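Local coordinates for protein probable acetyltransferase (PDB 3EXN) that binds acetyl coenzyme A and probably transfers its acetyl group to an unidentified acceptor, as a member of the GCN5-related N-acetyltransferase (GNAT) family, at residues A[10-14]-A[108-113]; A[25-29]-A[72-76]. All coordinates share one frame. Residue numbers count along the deposited sequence, not the author numbering.

Contact 1: residues A[10-14]-A[108-113]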
ATOM      1  N   LEU A  10      13.536  12.536  -7.425  1.00  9.64           N
ATOM      2  CA  LEU A  10      12.626  13.091  -6.417  1.00  8.30           C
ATOM      3  C   LEU A  10      11.188  12.655  -6.633  1.00  7.73           C
ATOM      4  O   LEU A  10      10.485  12.420  -5.643  1.00  6.06           O
ATOM      5  CB  LEU A  10      12.677  14.633  -6.418  1.00  8.35           C
ATOM      6  CG  LEU A  10      14.045  15.265  -6.156  1.00  8.02           C
ATOM      7  CD1 LEU A  10      13.961  16.825  -6.411  1.00  8.08           C
ATOM      8  CD2 LEU A  10      14.481  14.931  -4.775  1.00 11.28           C
ATOM      9  N   THR A  11      10.744  12.562  -7.897  1.00  7.01           N
ATOM     10  CA  THR A  11       9.338  12.342  -8.236  1.00  6.37           C
ATOM     11  C   THR A  11       9.112  10.834  -8.328  1.00  6.78           C
ATOM     12  O   THR A  11       9.830  10.135  -9.020  1.00  4.72           O
ATOM     13  CB  THR A  11       8.952  13.008  -9.595  1.00  6.71           C
ATOM     14  OG1 THR A  11       9.143  14.449  -9.499  1.00  8.96           O
ATOM     15  CG2 THR A  11       7.484  12.741  -9.927  1.00  7.95           C
ATOM     16  N   LEU A  12       8.091  10.359  -7.629  1.00  7.10           N
ATOM     17  CA  LEU A  12       7.826   8.938  -7.492  1.00  8.10           C
ATOM     18  C   LEU A  12       6.758   8.642  -8.513  1.00  8.08           C
ATOM     19  O   LEU A  12       5.706   9.291  -8.481  1.00 11.10           O
ATOM     20  CB  LEU A  12       7.322   8.667  -6.047  1.00  7.60           C
ATOM     21  CG  LEU A  12       7.221   7.272  -5.502  1.00  5.99           C
ATOM     22  CD1 LEU A  12       8.601   6.597  -5.312  1.00  4.24           C
ATOM     23  CD2 LEU A  12       6.394   7.359  -4.235  1.00  3.92           C
ATOM     24  N   ASP A  13       7.003   7.661  -9.375  1.00  8.34           N
ATOM     25  CA  ASP A  13       6.014   7.206 -10.365  1.00  8.29           C
ATOM     26  C   ASP A  13       5.183   6.004  -9.907  1.00  6.95           C
ATOM     27  O   ASP A  13       5.710   5.034  -9.343  1.00  7.09           O
ATOM     28  CB  ASP A  13       6.693   6.868 -11.662  1.00  8.69           C
ATOM     29  CG  ASP A  13       7.429   8.073 -12.264  1.00 10.57           C
ATOM     30  OD1 ASP A  13       6.923   9.220 -12.127  1.00 12.86           O
ATOM     31  OD2 ASP A  13       8.501   7.865 -12.868  1.00 13.88           O
ATOM     32  N   LEU A  14       3.889   6.063 -10.191  1.00  6.06           N
ATOM     33  CA  LEU A  14       2.973   5.006  -9.768  1.00  5.92           C
ATOM     34  C   LEU A  14       2.628   4.230 -11.040  1.00  5.85           C
ATOM     35  O   LEU A  14       1.838   4.731 -11.850  1.00  6.08           O
ATOM     36  CB  LEU A  14       1.715   5.638  -9.141  1.00  4.68           C
ATOM     37  CG  LEU A  14       1.742   5.946  -7.636  1.00  5.45           C
ATOM     38  CD1 LEU A  14       2.849   6.933  -7.228  1.00  3.52           C
ATOM     39  CD2 LEU A  14       0.427   6.470  -7.209  1.00  7.47           C
ATOM     40  N   GLN A 108       4.391  10.988  -0.298  1.00  6.02           N
ATOM     41  CA  GLN A 108       4.274  11.366  -1.707  1.00  6.64           C
ATOM     42  C   GLN A 108       3.348  10.370  -2.440  1.00  5.62           C
ATOM     43  O   GLN A 108       2.508  10.801  -3.258  1.00  4.31           O
ATOM     44  CB  GLN A 108       5.642  11.411  -2.394  1.00  5.58           C
ATOM     45  CG  GLN A 108       5.557  12.058  -3.800  1.00  7.13           C
ATOM     46  CD  GLN A 108       6.854  12.047  -4.579  1.00  7.78           C
ATOM     47  OE1 GLN A 108       7.973  11.999  -4.017  1.00  7.48           O
ATOM     48  NE2 GLN A 108       6.713  12.070  -5.871  1.00  3.81           N
ATOM     49  N   ALA A 109       3.511   9.070  -2.135  1.00  4.70           N
ATOM     50  CA  ALA A 109       2.746   7.997  -2.822  1.00  5.38           C
ATOM     51  C   ALA A 109       1.252   8.156  -2.485  1.00  6.01           C
ATOM     52  O   ALA A 109       0.369   8.047  -3.348  1.00  6.26           O
ATOM     53  CB  ALA A 109       3.246   6.604  -2.421  1.00  5.71           C
ATOM     54  N   LEU A 110       0.989   8.453  -1.220  1.00  7.39           N
ATOM     55  CA  LEU A 110      -0.377   8.619  -0.753  1.00  8.91           C
ATOM     56  C   LEU A 110      -1.048   9.839  -1.390  1.00  9.73           C
ATOM     57  O   LEU A 110      -2.242   9.777  -1.819  1.00 11.02           O
ATOM     58  CB  LEU A 110      -0.372   8.772   0.762  1.00 10.04           C
ATOM     59  CG  LEU A 110      -1.641   8.555   1.531  1.00 12.16           C
ATOM     60  CD1 LEU A 110      -2.280   7.206   1.145  1.00 12.90           C
ATOM     61  CD2 LEU A 110      -1.258   8.617   3.027  1.00 13.74           C
ATOM     62  N   GLU A 111      -0.296  10.933  -1.493  1.00  8.09           N
ATOM     63  CA  GLU A 111      -0.871  12.167  -2.029  1.00 10.05           C
ATOM     64  C   GLU A 111      -1.064  12.017  -3.548  1.00  8.49           C
ATOM     65  O   GLU A 111      -2.075  12.479  -4.084  1.00  7.31           O
ATOM     66  CB  GLU A 111      -0.054  13.417  -1.614  1.00 10.38           C
ATOM     67  CG  GLU A 111      -0.038  13.713  -0.039  1.00 14.68           C
ATOM     68  CD  GLU A 111      -1.405  13.429   0.713  1.00 19.62           C
ATOM     69  OE1 GLU A 111      -2.492  13.665   0.146  1.00 25.59           O
ATOM     70  OE2 GLU A 111      -1.396  12.974   1.893  1.00 25.50           O
ATOM     71  N   ARG A 112      -0.126  11.359  -4.227  1.00  7.97           N
ATOM     72  CA  ARG A 112      -0.290  11.147  -5.672  0.60  8.48           C
ATOM     73  C   ARG A 112      -1.489  10.229  -5.955  1.00  8.56           C
ATOM     74  O   ARG A 112      -2.234  10.453  -6.953  1.00  8.12           O
ATOM     75  CB  ARG A 112       0.964  10.600  -6.327  0.60  8.70           C
ATOM     76  CG  ARG A 112       2.049  11.653  -6.434  0.60  8.81           C
ATOM     77  CD  ARG A 112       3.129  11.304  -7.394  0.60  8.51           C
ATOM     78  NE  ARG A 112       4.240  12.220  -7.205  0.60  9.99           N
ATOM     79  CZ  ARG A 112       4.284  13.467  -7.675  0.60  9.63           C
ATOM     80  NH1 ARG A 112       3.284  13.959  -8.417  0.60 10.55           N
ATOM     81  NH2 ARG A 112       5.342  14.228  -7.424  0.60  9.05           N
ATOM     82  N   PHE A 113      -1.698   9.231  -5.092  1.00  7.62           N
ATOM     83  CA  PHE A 113      -2.819   8.286  -5.287  1.00  8.38           C
ATOM     84  C   PHE A 113      -4.141   9.013  -4.994  1.00  8.28           C
ATOM     85  O   PHE A 113      -5.077   8.962  -5.795  1.00  8.71           O
ATOM     86  CB  PHE A 113      -2.617   7.047  -4.417  1.00  7.53           C
ATOM     87  CG  PHE A 113      -3.815   6.137  -4.377  1.00  8.84           C
ATOM     88  CD1 PHE A 113      -4.275   5.531  -5.548  1.00  8.32           C
ATOM     89  CD2 PHE A 113      -4.515   5.943  -3.198  1.00 10.15           C
ATOM     90  CE1 PHE A 113      -5.422   4.719  -5.541  1.00  8.29           C
ATOM     91  CE2 PHE A 113      -5.685   5.105  -3.175  1.00  7.25           C
ATOM     92  CZ  PHE A 113      -6.114   4.512  -4.308  1.00  5.75           C
TER

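Contact 2: residues A[25-29]-A[72-76]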
ATOM      1  N   LEU A  25       8.046  -7.243  -7.849  1.00  4.73           N
ATOM      2  CA  LEU A  25       7.315  -7.066  -6.590  1.00  5.33           C
ATOM      3  C   LEU A  25       7.851  -8.020  -5.528  1.00  5.46           C
ATOM      4  O   LEU A  25       8.008  -7.655  -4.334  1.00  5.36           O
ATOM      5  CB  LEU A  25       5.820  -7.275  -6.802  1.00  5.47           C
ATOM      6  CG  LEU A  25       4.974  -7.109  -5.533  1.00  5.97           C
ATOM      7  CD1 LEU A  25       5.206  -5.702  -4.901  1.00  4.59           C
ATOM      8  CD2 LEU A  25       3.481  -7.291  -5.846  1.00  5.50           C
ATOM      9  N   HIS A  26       8.209  -9.228  -5.968  1.00  5.81           N
ATOM     10  CA  HIS A  26       8.868 -10.186  -5.062  1.00  6.40           C
ATOM     11  C   HIS A  26      10.124  -9.624  -4.449  1.00  6.15           C
ATOM     12  O   HIS A  26      10.338  -9.775  -3.238  1.00  5.87           O
ATOM     13  CB  HIS A  26       9.116 -11.502  -5.780  1.00  6.49           C
ATOM     14  CG  HIS A  26       9.719 -12.577  -4.941  1.00  6.57           C
ATOM     15  ND1 HIS A  26      11.032 -12.971  -5.085  1.00  9.12           N
ATOM     16  CD2 HIS A  26       9.183 -13.393  -4.001  1.00  5.61           C
ATOM     17  CE1 HIS A  26      11.280 -13.984  -4.268  1.00  8.65           C
ATOM     18  NE2 HIS A  26      10.166 -14.282  -3.623  1.00  6.76           N
ATOM     19  N   ARG A  27      10.962  -8.989  -5.259  1.00  6.17           N
ATOM     20  CA  ARG A  27      12.189  -8.374  -4.764  1.00  5.72           C
ATOM     21  C   ARG A  27      11.878  -7.234  -3.788  1.00  5.17           C
ATOM     22  O   ARG A  27      12.535  -7.125  -2.775  1.00  4.69           O
ATOM     23  CB  ARG A  27      13.056  -7.861  -5.935  1.00  6.86           C
ATOM     24  CG  ARG A  27      14.284  -7.095  -5.495  1.00  8.17           C
ATOM     25  CD  ARG A  27      15.261  -6.784  -6.662  1.00 12.75           C
ATOM     26  NE  ARG A  27      16.475  -6.119  -6.158  1.00 16.07           N
ATOM     27  CZ  ARG A  27      16.790  -4.830  -6.324  1.00 20.59           C
ATOM     28  NH1 ARG A  27      16.004  -4.000  -7.038  1.00 22.37           N
ATOM     29  NH2 ARG A  27      17.936  -4.364  -5.802  1.00 20.20           N
ATOM     30  N   VAL A  28      10.868  -6.387  -4.068  1.00  5.00           N
ATOM     31  CA  VAL A  28      10.505  -5.314  -3.128  1.00  4.46           C
ATOM     32  C   VAL A  28      10.153  -5.903  -1.762  1.00  3.79           C
ATOM     33  O   VAL A  28      10.588  -5.387  -0.715  1.00  4.31           O
ATOM     34  CB  VAL A  28       9.314  -4.449  -3.658  1.00  4.89           C
ATOM     35  CG1 VAL A  28       8.713  -3.522  -2.567  1.00  4.70           C
ATOM     36  CG2 VAL A  28       9.765  -3.604  -4.864  1.00  4.58           C
ATOM     37  N   PHE A  29       9.320  -6.946  -1.756  1.00  4.40           N
ATOM     38  CA  PHE A  29       8.943  -7.608  -0.500  1.00  2.88           C
ATOM     39  C   PHE A  29      10.167  -8.216   0.205  1.00  3.83           C
ATOM     40  O   PHE A  29      10.341  -8.107   1.442  1.00  4.57           O
ATOM     41  CB  PHE A  29       7.903  -8.694  -0.745  1.00  2.54           C
ATOM     42  CG  PHE A  29       6.543  -8.205  -1.154  1.00  2.59           C
ATOM     43  CD1 PHE A  29       6.026  -7.024  -0.699  1.00  5.41           C
ATOM     44  CD2 PHE A  29       5.746  -9.017  -1.948  1.00  3.22           C
ATOM     45  CE1 PHE A  29       4.728  -6.638  -1.037  1.00  3.88           C
ATOM     46  CE2 PHE A  29       4.458  -8.631  -2.309  1.00  3.82           C
ATOM     47  CZ  PHE A  29       3.967  -7.436  -1.867  1.00  6.67           C
ATOM     48  N   GLU A  72      14.048   2.071 -10.636  1.00 10.04           N
ATOM     49  CA  GLU A  72      14.192   1.278  -9.433  1.00 10.01           C
ATOM     50  C   GLU A  72      12.862   1.139  -8.724  1.00  8.01           C
ATOM     51  O   GLU A  72      12.258   2.150  -8.374  1.00  7.67           O
ATOM     52  CB  GLU A  72      15.222   1.925  -8.509  1.00 10.08           C
ATOM     53  CG  GLU A  72      15.688   0.999  -7.362  1.00 12.40           C
ATOM     54  CD  GLU A  72      16.512  -0.218  -7.826  1.00 15.32           C
ATOM     55  OE1 GLU A  72      17.048  -0.223  -8.963  1.00 16.80           O
ATOM     56  OE2 GLU A  72      16.624  -1.185  -7.034  1.00 17.06           O
ATOM     57  N   PRO A  73      12.390  -0.115  -8.517  1.00  7.40           N
ATOM     58  CA  PRO A  73      11.157  -0.325  -7.750  1.00  7.06           C
ATOM     59  C   PRO A  73      11.434  -0.158  -6.273  1.00  6.62           C
ATOM     60  O   PRO A  73      12.274  -0.906  -5.718  1.00  7.45           O
ATOM     61  CB  PRO A  73      10.782  -1.765  -8.065  1.00  6.95           C
ATOM     62  CG  PRO A  73      12.026  -2.418  -8.461  1.00  9.49           C
ATOM     63  CD  PRO A  73      13.019  -1.391  -8.916  1.00  7.86           C
ATOM     64  N   VAL A  74      10.728   0.778  -5.635  1.00  6.09           N
ATOM     65  CA  VAL A  74      11.009   1.170  -4.266  1.00  4.70           C
ATOM     66  C   VAL A  74       9.789   1.070  -3.350  1.00  4.59           C
ATOM     67  O   VAL A  74       9.845   1.458  -2.192  1.00  4.44           O
ATOM     68  CB  VAL A  74      11.585   2.641  -4.153  1.00  4.88           C
ATOM     69  CG1 VAL A  74      12.871   2.778  -4.945  1.00  6.13           C
ATOM     70  CG2 VAL A  74      10.550   3.678  -4.607  1.00  5.58           C
ATOM     71  N   GLY A  75       8.719   0.476  -3.840  1.00  3.69           N
ATOM     72  CA  GLY A  75       7.559   0.243  -2.968  1.00  2.97           C
ATOM     73  C   GLY A  75       6.381  -0.290  -3.733  1.00  2.76           C
ATOM     74  O   GLY A  75       6.480  -0.603  -4.937  1.00  2.30           O
ATOM     75  N   TYR A  76       5.249  -0.350  -3.035  1.00  2.80           N
ATOM     76  CA  TYR A  76       4.032  -0.984  -3.536  1.00  3.63           C
ATOM     77  C   TYR A  76       2.844  -0.335  -2.838  1.00  3.04           C
ATOM     78  O   TYR A  76       2.917  -0.068  -1.645  1.00  4.28           O
ATOM     79  CB  TYR A  76       4.058  -2.475  -3.245  1.00  3.12           C
ATOM     80  CG  TYR A  76       2.849  -3.217  -3.726  1.00  3.58           C
ATOM     81  CD1 TYR A  76       2.574  -3.331  -5.087  1.00  4.13           C
ATOM     82  CD2 TYR A  76       1.980  -3.849  -2.816  1.00  5.04           C
ATOM     83  CE1 TYR A  76       1.449  -4.039  -5.556  1.00  4.42           C
ATOM     84  CE2 TYR A  76       0.868  -4.550  -3.271  1.00  7.12           C
ATOM     85  CZ  TYR A  76       0.597  -4.634  -4.654  1.00  4.64           C
ATOM     86  OH  TYR A  76      -0.524  -5.337  -5.087  1.00  6.71           O
TER

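Contact 1: residues A[10-14]-A[108-113]
L12 and L14 each lose 65 Å² to this contact, more than any other residue in it, and both lie against helix residues 108-113. CA to CA, the segments come closest at L12 and A109, 7.0 Å apart, and there L12 CD2 packs on A109 CB at 3.7 Å. Two residues on, L14 points its CA-to-CB bond at the helix; its CD2 lies 4.2 Å from F113 CB, one turn beyond A109, and its CD1 4.2 Å from R112 CB. R112 and Q108 (57 Å² each) border this apolar strip. The aliphatic part of R112 runs alongside 10-14, bringing CD to 3.4 Å from L12 O, while T11 CG2 sits over one face of the guanidinium, 3.6 Å from NH2. Q108 extends its side-chain amide to the backbone of L10-L12. Toward the sheet, A109 also touches L67 and L94, the latter an acetyl-CoA-binding residue. The arrangement is that of the GNAT fold, in which the helix following the pyrophosphate-binding loop packs on the central sheet, here alongside its first strand.

Contact 2: residues A[25-29]-A[72-76]
A salt bridge closes the solvent-facing end of this contact: R27 NH1 donates to E72 OE2 at 2.9 Å with an N-H...O angle of 169°, and the carboxylate approaches the guanidinium at its edge. E72 also pairs with R97. The polar end of Y76 turns to D78. Inward from the ion pair, V28 projects at the strand, placing CG2 3.8 Å from P73 CB and CG1 4.0 Å from G75 CA. G75 belongs with V74 to a classic beta bulge opposite L67. Y76 takes contacts from two helix residues: L25 CD2 lies 4.1 Å from the ring centroid, 22° off the normal, a CH-pi contact, and F29 presents its edge in an offset edge-to-face pair, centroids 5.9 Å apart and planes at 81°. The segment axes pass 8.4 Å apart at 73°, so the helix runs steeply across the strand. L66 of strand 62-69 meets L25 and V28, while V49 of helix 46-57 touches L25 and F29 and L56 of that helix meets Y76, so both helices pack on the sheet.

Overall arrangement
Contacts 1 and 2 have centres 15 Å apart and both reach the same mixed sheet, in which strands 13-16, 62-69 and 72-81 are successive antiparallel neighbours. Along the chain the order is 10-14, 25-29, 72-76, 108-113, so the whole of contact 2 falls between the two halves of contact 1. The two meet where L12 CD1 packs on V74 CG2 at 3.6 Å. On strand 62-69, L66 meets L25 and V28 while adjacent L67 meets A109, so helices 22-30 and 105-115 lie on opposite faces of the sheet. Acetyl-CoA lies near both, its nearest atoms about 7 Å from the Q108 side chain and from G75. Together they place one helix on each face of this GNAT sheet, beside its cofactor.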